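Local structure of tubulin-like protein CetZ2 (Haloferax volcanii, 4B45) at residues M1-G13 against A30-D43. The protein binds GTP as a tubulin-like cytoskeletal GTPase and takes part in controlling cell shape. Sequence-based numbering, arbitrary orientation.
With GSP (5'-guanosine-diphosphate-monothiophosphate), chain C.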
ATOM      1  N   MET A   1     -10.142   5.661   7.527  1.00 48.98           N
ATOM      2  CA  MET A   1     -10.756   5.137   6.312  1.00 46.33           C
ATOM      3  C   MET A   1     -11.068   3.648   6.424  1.00 49.34           C
ATOM      4  O   MET A   1     -10.158   2.821   6.445  1.00 50.13           O
ATOM      5  CB  MET A   1      -9.852   5.370   5.104  1.00 41.53           C
ATOM      6  CG  MET A   1     -10.430   4.752   3.842  1.00 47.95           C
ATOM      7  SD  MET A   1      -9.324   4.823   2.428  1.00 59.51           S
ATOM      8  CE  MET A   1      -9.774   6.399   1.762  1.00 45.24           C
ATOM      9  N   LYS A   2     -12.351   3.308   6.485  1.00 44.34           N
ATOM     10  CA  LYS A   2     -12.738   1.911   6.602  1.00 46.13           C
ATOM     11  C   LYS A   2     -12.618   1.250   5.236  1.00 46.89           C
ATOM     12  O   LYS A   2     -13.110   1.781   4.232  1.00 47.05           O
ATOM     13  CB  LYS A   2     -14.161   1.782   7.146  1.00 49.78           C
ATOM     14  CG  LYS A   2     -14.372   2.442   8.495  1.00 50.14           C
ATOM     15  CD  LYS A   2     -15.849   2.429   8.856  1.00 58.80           C
ATOM     16  CE  LYS A   2     -16.201   3.505   9.879  1.00 68.25           C
ATOM     17  NZ  LYS A   2     -17.666   3.523  10.158  1.00 81.02           N
ATOM     18  N   THR A   3     -11.961   0.096   5.195  1.00 48.90           N
ATOM     19  CA  THR A   3     -11.644  -0.531   3.920  1.00 48.91           C
ATOM     20  C   THR A   3     -11.896  -2.042   3.880  1.00 50.10           C
ATOM     21  O   THR A   3     -12.064  -2.694   4.922  1.00 44.22           O
ATOM     22  CB  THR A   3     -10.196  -0.233   3.521  1.00 44.03           C
ATOM     23  OG1 THR A   3     -10.024  -0.492   2.120  1.00 47.57           O
ATOM     24  CG2 THR A   3      -9.234  -1.088   4.334  1.00 42.91           C
ATOM     25  N   VAL A   4     -11.944  -2.578   2.661  1.00 48.62           N
ATOM     26  CA  VAL A   4     -12.052  -4.018   2.420  1.00 48.63           C
ATOM     27  C   VAL A   4     -10.854  -4.467   1.599  1.00 45.16           C
ATOM     28  O   VAL A   4     -10.549  -3.881   0.557  1.00 46.59           O
ATOM     29  CB  VAL A   4     -13.333  -4.384   1.635  1.00 49.96           C
ATOM     30  CG1 VAL A   4     -13.268  -5.840   1.177  1.00 44.14           C
ATOM     31  CG2 VAL A   4     -14.560  -4.154   2.477  1.00 43.21           C
ATOM     32  N   LEU A   5     -10.152  -5.485   2.076  1.00 46.59           N
ATOM     33  CA  LEU A   5      -8.932  -5.911   1.408  1.00 44.35           C
ATOM     34  C   LEU A   5      -9.194  -7.165   0.591  1.00 38.78           C
ATOM     35  O   LEU A   5      -9.792  -8.103   1.090  1.00 43.91           O
ATOM     36  CB  LEU A   5      -7.837  -6.191   2.435  1.00 42.71           C
ATOM     37  CG  LEU A   5      -7.507  -5.045   3.385  1.00 45.87           C
ATOM     38  CD1 LEU A   5      -6.421  -5.466   4.399  1.00 35.45           C
ATOM     39  CD2 LEU A   5      -7.073  -3.819   2.596  1.00 41.82           C
ATOM     40  N   ILE A   6      -8.737  -7.180  -0.659  1.00 41.65           N
ATOM     41  CA  ILE A   6      -8.769  -8.395  -1.461  1.00 47.40           C
ATOM     42  C   ILE A   6      -7.391  -8.728  -2.006  1.00 40.30           C
ATOM     43  O   ILE A   6      -6.940  -8.124  -2.975  1.00 41.49           O
ATOM     44  CB  ILE A   6      -9.721  -8.267  -2.657  1.00 46.03           C
ATOM     45  CG1 ILE A   6     -11.104  -7.803  -2.196  1.00 47.22           C
ATOM     46  CG2 ILE A   6      -9.807  -9.604  -3.397  1.00 52.11           C
ATOM     47  CD1 ILE A   6     -11.878  -7.107  -3.283  1.00 50.47           C
ATOM     48  N   GLY A   7      -6.733  -9.705  -1.399  1.00 42.55           N
ATOM     49  CA  GLY A   7      -5.470 -10.197  -1.924  1.00 43.89           C
ATOM     50  C   GLY A   7      -5.669 -11.044  -3.165  1.00 44.12           C
ATOM     51  O   GLY A   7      -6.609 -11.838  -3.243  1.00 48.84           O
ATOM     52  N   VAL A   8      -4.798 -10.866  -4.150  1.00 40.33           N
ATOM     53  CA  VAL A   8      -4.825 -11.697  -5.352  1.00 42.89           C
ATOM     54  C   VAL A   8      -3.440 -12.295  -5.601  1.00 45.36           C
ATOM     55  O   VAL A   8      -2.466 -11.572  -5.806  1.00 42.06           O
ATOM     56  CB  VAL A   8      -5.293 -10.907  -6.591  1.00 43.44           C
ATOM     57  CG1 VAL A   8      -5.284 -11.804  -7.816  1.00 40.54           C
ATOM     58  CG2 VAL A   8      -6.690 -10.347  -6.369  1.00 40.18           C
ATOM     59  N   GLY A   9      -3.344 -13.616  -5.566  1.00 48.86           N
ATOM     60  CA  GLY A   9      -2.040 -14.241  -5.661  1.00 46.75           C
ATOM     61  C   GLY A   9      -1.366 -14.372  -4.304  1.00 44.94           C
ATOM     62  O   GLY A   9      -1.890 -13.965  -3.255  1.00 45.41           O
ATOM     63  N   GLN A  10      -0.169 -14.934  -4.324  1.00 34.90           N
ATOM     64  CA  GLN A  10       0.507 -15.303  -3.093  1.00 41.07           C
ATOM     65  C   GLN A  10       0.999 -14.106  -2.264  1.00 45.26           C
ATOM     66  O   GLN A  10       0.750 -14.023  -1.052  1.00 39.46           O
ATOM     67  CB  GLN A  10       1.667 -16.238  -3.426  1.00 43.25           C
ATOM     68  CG  GLN A  10       2.248 -16.909  -2.220  1.00 51.89           C
ATOM     69  CD  GLN A  10       3.733 -16.760  -2.179  1.00 68.10           C
ATOM     70  OE1 GLN A  10       4.253 -15.641  -2.101  1.00 79.43           O
ATOM     71  NE2 GLN A  10       4.441 -17.880  -2.250  1.00 60.60           N
ATOM     72  N   ALA A  11       1.716 -13.196  -2.907  1.00 43.14           N
ATOM     73  CA  ALA A  11       2.190 -11.995  -2.229  1.00 42.79           C
ATOM     74  C   ALA A  11       1.003 -11.173  -1.724  1.00 47.30           C
ATOM     75  O   ALA A  11       1.000 -10.706  -0.589  1.00 45.69           O
ATOM     76  CB  ALA A  11       3.031 -11.168  -3.175  1.00 37.09           C
ATOM     77  N   GLY A  12      -0.005 -11.003  -2.573  1.00 41.40           N
ATOM     78  CA  GLY A  12      -1.181 -10.224  -2.209  1.00 43.92           C
ATOM     79  C   GLY A  12      -1.892 -10.747  -0.970  1.00 43.94           C
ATOM     80  O   GLY A  12      -2.319  -9.978  -0.104  1.00 43.00           O
ATOM     81  N   GLY A  13      -2.013 -12.063  -0.866  1.00 41.16           N
ATOM     82  CA  GLY A  13      -2.686 -12.651   0.277  1.00 44.34           C
ATOM     83  C   GLY A  13      -1.860 -12.490   1.538  1.00 44.28           C
ATOM     84  O   GLY A  13      -2.394 -12.328   2.634  1.00 42.04           O
ATOM     85  N   ALA A  30     -10.150  -0.556  11.111  1.00 41.44           N
ATOM     86  CA  ALA A  30     -10.284   0.119   9.827  1.00 42.69           C
ATOM     87  C   ALA A  30     -10.523  -0.894   8.729  1.00 47.69           C
ATOM     88  O   ALA A  30     -11.140  -0.590   7.716  1.00 51.68           O
ATOM     89  CB  ALA A  30      -9.015   0.941   9.521  1.00 38.90           C
ATOM     90  N   VAL A  31     -10.010  -2.102   8.932  1.00 50.40           N
ATOM     91  CA  VAL A  31     -10.168  -3.177   7.963  1.00 44.48           C
ATOM     92  C   VAL A  31     -11.451  -3.907   8.294  1.00 45.70           C
ATOM     93  O   VAL A  31     -11.543  -4.563   9.331  1.00 46.08           O
ATOM     94  CB  VAL A  31      -8.975  -4.139   8.018  1.00 45.46           C
ATOM     95  CG1 VAL A  31      -9.221  -5.343   7.144  1.00 46.05           C
ATOM     96  CG2 VAL A  31      -7.697  -3.418   7.598  1.00 45.83           C
ATOM     97  N   LEU A  32     -12.461  -3.754   7.441  1.00 41.95           N
ATOM     98  CA  LEU A  32     -13.769  -4.326   7.725  1.00 48.63           C
ATOM     99  C   LEU A  32     -13.783  -5.805   7.370  1.00 49.49           C
ATOM    100  O   LEU A  32     -14.502  -6.593   7.974  1.00 54.03           O
ATOM    101  CB  LEU A  32     -14.879  -3.587   6.970  1.00 50.50           C
ATOM    102  CG  LEU A  32     -15.076  -2.098   7.279  1.00 52.02           C
ATOM    103  CD1 LEU A  32     -16.439  -1.651   6.778  1.00 57.56           C
ATOM    104  CD2 LEU A  32     -14.942  -1.830   8.770  1.00 50.45           C
ATOM    105  N   ASP A  33     -12.976  -6.178   6.388  1.00 50.82           N
ATOM    106  CA  ASP A  33     -12.878  -7.572   5.991  1.00 54.47           C
ATOM    107  C   ASP A  33     -11.656  -7.745   5.121  1.00 48.83           C
ATOM    108  O   ASP A  33     -11.088  -6.764   4.644  1.00 46.83           O
ATOM    109  CB  ASP A  33     -14.127  -8.008   5.229  1.00 58.13           C
ATOM    110  CG  ASP A  33     -14.389  -9.489   5.353  1.00 75.34           C
ATOM    111  OD1 ASP A  33     -13.452 -10.289   5.138  1.00 80.14           O
ATOM    112  OD2 ASP A  33     -15.531  -9.855   5.681  1.00 84.75           O
ATOM    113  N   ALA A  34     -11.252  -8.994   4.931  1.00 43.44           N
ATOM    114  CA  ALA A  34     -10.094  -9.332   4.106  1.00 44.27           C
ATOM    115  C   ALA A  34     -10.337 -10.691   3.471  1.00 44.28           C
ATOM    116  O   ALA A  34     -10.773 -11.621   4.145  1.00 48.80           O
ATOM    117  CB  ALA A  34      -8.828  -9.376   4.950  1.00 40.07           C
ATOM    118  N   VAL A  35     -10.090 -10.791   2.171  1.00 42.40           N
ATOM    119  CA  VAL A  35     -10.279 -12.035   1.440  1.00 49.15           C
ATOM    120  C   VAL A  35      -9.063 -12.263   0.557  1.00 42.49           C
ATOM    121  O   VAL A  35      -8.564 -11.325  -0.059  1.00 46.04           O
ATOM    122  CB  VAL A  35     -11.510 -11.955   0.522  1.00 51.05           C
ATOM    123  CG1 VAL A  35     -11.783 -13.306  -0.130  1.00 51.09           C
ATOM    124  CG2 VAL A  35     -12.711 -11.512   1.296  1.00 54.17           C
ATOM    125  N   ALA A  36      -8.590 -13.499   0.474  1.00 45.15           N
ATOM    126  CA  ALA A  36      -7.505 -13.799  -0.453  1.00 43.53           C
ATOM    127  C   ALA A  36      -7.988 -14.705  -1.573  1.00 45.58           C
ATOM    128  O   ALA A  36      -8.675 -15.691  -1.332  1.00 43.99           O
ATOM    129  CB  ALA A  36      -6.311 -14.410   0.275  1.00 40.98           C
ATOM    130  N   VAL A  37      -7.650 -14.325  -2.800  1.00 42.90           N
ATOM    131  CA  VAL A  37      -7.985 -15.093  -3.977  1.00 43.75           C
ATOM    132  C   VAL A  37      -6.690 -15.624  -4.589  1.00 41.14           C
ATOM    133  O   VAL A  37      -5.708 -14.897  -4.688  1.00 40.28           O
ATOM    134  CB  VAL A  37      -8.700 -14.217  -5.025  1.00 45.29           C
ATOM    135  CG1 VAL A  37      -9.200 -15.076  -6.190  1.00 44.24           C
ATOM    136  CG2 VAL A  37      -9.849 -13.437  -4.385  1.00 40.31           C
ATOM    137  N   ASN A  38      -6.691 -16.884  -5.002  1.00 42.11           N
ATOM    138  CA  ASN A  38      -5.499 -17.493  -5.595  1.00 40.27           C
ATOM    139  C   ASN A  38      -5.868 -18.701  -6.429  1.00 41.61           C
ATOM    140  O   ASN A  38      -7.020 -19.131  -6.424  1.00 39.55           O
ATOM    141  CB  ASN A  38      -4.523 -17.925  -4.509  1.00 41.10           C
ATOM    142  CG  ASN A  38      -3.087 -17.898  -4.975  1.00 41.12           C
ATOM    143  OD1 ASN A  38      -2.799 -18.034  -6.164  1.00 44.84           O
ATOM    144  ND2 ASN A  38      -2.174 -17.699  -4.036  1.00 39.74           N
ATOM    145  N   THR A  39      -4.880 -19.246  -7.130  1.00 42.47           N
ATOM    146  CA  THR A  39      -5.059 -20.419  -7.983  1.00 46.61           C
ATOM    147  C   THR A  39      -4.151 -21.526  -7.482  1.00 48.58           C
ATOM    148  O   THR A  39      -4.145 -22.628  -8.022  1.00 43.11           O
ATOM    149  CB  THR A  39      -4.653 -20.106  -9.435  1.00 53.36           C
ATOM    150  OG1 THR A  39      -3.329 -19.544  -9.452  1.00 44.99           O
ATOM    151  CG2 THR A  39      -5.621 -19.106 -10.051  1.00 51.27           C
ATOM    152  N   ALA A  40      -3.355 -21.203  -6.462  1.00 43.68           N
ATOM    153  CA  ALA A  40      -2.519 -22.175  -5.785  1.00 47.19           C
ATOM    154  C   ALA A  40      -3.187 -22.501  -4.459  1.00 49.93           C
ATOM    155  O   ALA A  40      -3.364 -21.619  -3.622  1.00 45.63           O
ATOM    156  CB  ALA A  40      -1.106 -21.598  -5.556  1.00 36.20           C
ATOM    157  N   LYS A  41      -3.587 -23.754  -4.270  1.00 48.81           N
ATOM    158  CA  LYS A  41      -4.345 -24.111  -3.072  1.00 48.78           C
ATOM    159  C   LYS A  41      -3.521 -23.987  -1.788  1.00 48.31           C
ATOM    160  O   LYS A  41      -4.008 -23.490  -0.775  1.00 51.70           O
ATOM    161  CB  LYS A  41      -4.964 -25.510  -3.195  1.00 46.88           C
ATOM    162  CG  LYS A  41      -5.664 -25.976  -1.934  1.00 49.04           C
ATOM    163  CD  LYS A  41      -6.451 -27.269  -2.148  1.00 55.71           C
ATOM    164  CE  LYS A  41      -7.129 -27.705  -0.853  1.00 65.76           C
ATOM    165  NZ  LYS A  41      -7.883 -28.993  -0.960  1.00 72.58           N
ATOM    166  N   ALA A  42      -2.273 -24.438  -1.841  1.00 46.71           N
ATOM    167  CA  ALA A  42      -1.379 -24.400  -0.685  1.00 48.11           C
ATOM    168  C   ALA A  42      -1.194 -22.989  -0.092  1.00 48.57           C
ATOM    169  O   ALA A  42      -1.148 -22.818   1.131  1.00 47.83           O
ATOM    170  CB  ALA A  42      -0.022 -25.016  -1.048  1.00 45.43           C
ATOM    171  N   ASP A  43      -1.083 -21.990  -0.962  1.00 44.42           N
ATOM    172  CA  ASP A  43      -0.969 -20.598  -0.535  1.00 49.73           C
ATOM    173  C   ASP A  43      -2.129 -20.174   0.345  1.00 49.06           C
ATOM    174  O   ASP A  43      -1.955 -19.431   1.308  1.00 53.92           O
ATOM    175  CB  ASP A  43      -0.924 -19.667  -1.744  1.00 50.41           C
ATOM    176  CG  ASP A  43       0.347 -19.820  -2.548  1.00 52.07           C
ATOM    177  OD1 ASP A  43       1.245 -20.552  -2.083  1.00 49.59           O
ATOM    178  OD2 ASP A  43       0.446 -19.202  -3.635  1.00 52.18           O
TER
HETATM  179  PG  GSP C1342       2.983 -17.270  -9.604  1.00 65.49           P
HETATM  180  O3B GSP C1342       1.697 -16.421  -9.160  1.00 81.37           O
HETATM  181  S1G GSP C1342       4.695 -16.179 -10.001  1.00 66.45           S
HETATM  182  O2G GSP C1342       3.312 -18.342  -8.524  1.00121.21           O
HETATM  183  O3G GSP C1342       2.582 -17.868 -10.894  1.00 56.17           O
HETATM  184  PB  GSP C1342       1.602 -15.352  -7.977  1.00 46.49           P
HETATM  185  O1B GSP C1342       0.968 -15.892  -6.719  1.00 43.19           O
HETATM  186  O2B GSP C1342       0.735 -14.202  -8.474  1.00 59.46           O
HETATM  187  PA  GSP C1342       3.403 -13.991  -6.310  1.00 46.26           P
HETATM  188  O1A GSP C1342       4.252 -14.775  -5.346  1.00 49.09           O
HETATM  189  O2A GSP C1342       2.225 -13.439  -5.550  1.00 54.10           O
HETATM  190  O3A GSP C1342       3.028 -14.818  -7.589  1.00 54.38           O
HETATM  191  O5' GSP C1342       4.158 -12.737  -6.832  1.00 55.57           O
HETATM  192  C5' GSP C1342       5.528 -12.711  -7.048  1.00 50.00           C
HETATM  193  C4' GSP C1342       6.116 -11.400  -6.743  1.00 53.13           C
HETATM  194  O4' GSP C1342       5.735 -10.980  -5.467  1.00 46.50           O
HETATM  195  C3' GSP C1342       7.591 -11.433  -6.735  1.00 47.18           C
HETATM  196  O3' GSP C1342       8.006 -10.170  -7.091  1.00 50.09           O
HETATM  197  C2' GSP C1342       7.946 -11.689  -5.343  1.00 51.09           C
HETATM  198  O2' GSP C1342       9.177 -11.112  -5.063  1.00 57.03           O
HETATM  199  C1' GSP C1342       6.911 -10.978  -4.618  1.00 46.09           C
HETATM  200  N9  GSP C1342       6.512 -11.550  -3.348  1.00 45.92           N
HETATM  201  C8  GSP C1342       6.229 -12.833  -3.101  1.00 47.15           C
HETATM  202  N7  GSP C1342       5.845 -12.961  -1.816  1.00 50.23           N
HETATM  203  C5  GSP C1342       5.874 -11.723  -1.235  1.00 42.94           C
HETATM  204  C6  GSP C1342       5.561 -11.259   0.071  1.00 42.60           C
HETATM  205  O6  GSP C1342       5.145 -12.119   1.071  1.00 44.56           O
HETATM  206  N1  GSP C1342       5.701  -9.938   0.333  1.00 40.41           N
HETATM  207  C2  GSP C1342       6.112  -9.083  -0.631  1.00 43.18           C
HETATM  208  N2  GSP C1342       6.235  -7.663  -0.279  1.00 40.27           N
HETATM  209  N3  GSP C1342       6.409  -9.476  -1.879  1.00 45.25           N
HETATM  210  C4  GSP C1342       6.299 -10.818  -2.202  1.00 45.77           C
HETATM  211  O   HOH W   1      -4.248 -14.315  -2.467  1.00 44.07           O
HETATM  212  O   HOH W   2      -3.026 -16.557  -1.510  1.00 49.93           O
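Ala30 O accepts the first backbone bond of the pair, from Thr3 N at 2.7 Å. Strands 3-8 and 31-38 run parallel from here, and seven backbone hydrogen bonds join segments 1-13 and 30-43. Val31 meets Leu5 at about a right angle, with its CG1 3.9 Å from Leu5 CD1. Leu32 N returns a bond to Thr3 O, while the Leu32 branch lies against Lys2 CB. There the strand slips by one residue: Thr3 pairs with Val31, but Leu5 pairs with Ala34. Asp33 O receives Leu5 N. Asp33 OD2 forms a salt bridge with Arg89, and OD1 accepts Ala34 N through its anti lone pair. Ala34 puts only a methyl beside Leu5 CB. Val35 N donates to Leu5 O, and Val35 O accepts from Gly7 N. Ala36 CB lies 4.0 Å from Gly13 CA. A CB on Gly13 would sit tight against this methyl, consistent with the close pass of helix 9-26. On the other face, Val37 has CG1 anti to the backbone N (chi1 -173°), which puts its CG2 alongside Ile6 CG2 at 4.0 Å. Val37 O takes Gly9 N at 2.8 Å, and a water links the same oxygen to Gly9 O. Asn38 OD1 accepts Thr39 N at 2.6 Å, and its ND2 reaches a second water and, weakly, Asp43 OD2. Replacing Asn38 by an alanine is likely to leave Thr39 N without its side-chain acceptor and the second water and Asp43 without their amide partner. Asp43 crosses the Gln10 chain, its OD2 3.2 Å from Gln10 CB. Gln10 N and Ala11 N bond the beta and alpha phosphates. This is the first beta-alpha-beta unit of the Rossmann-like tubulin/FtsZ GTPase domain, its glycine-rich strand-to-helix turn at the phosphates of the bound GTP analogue.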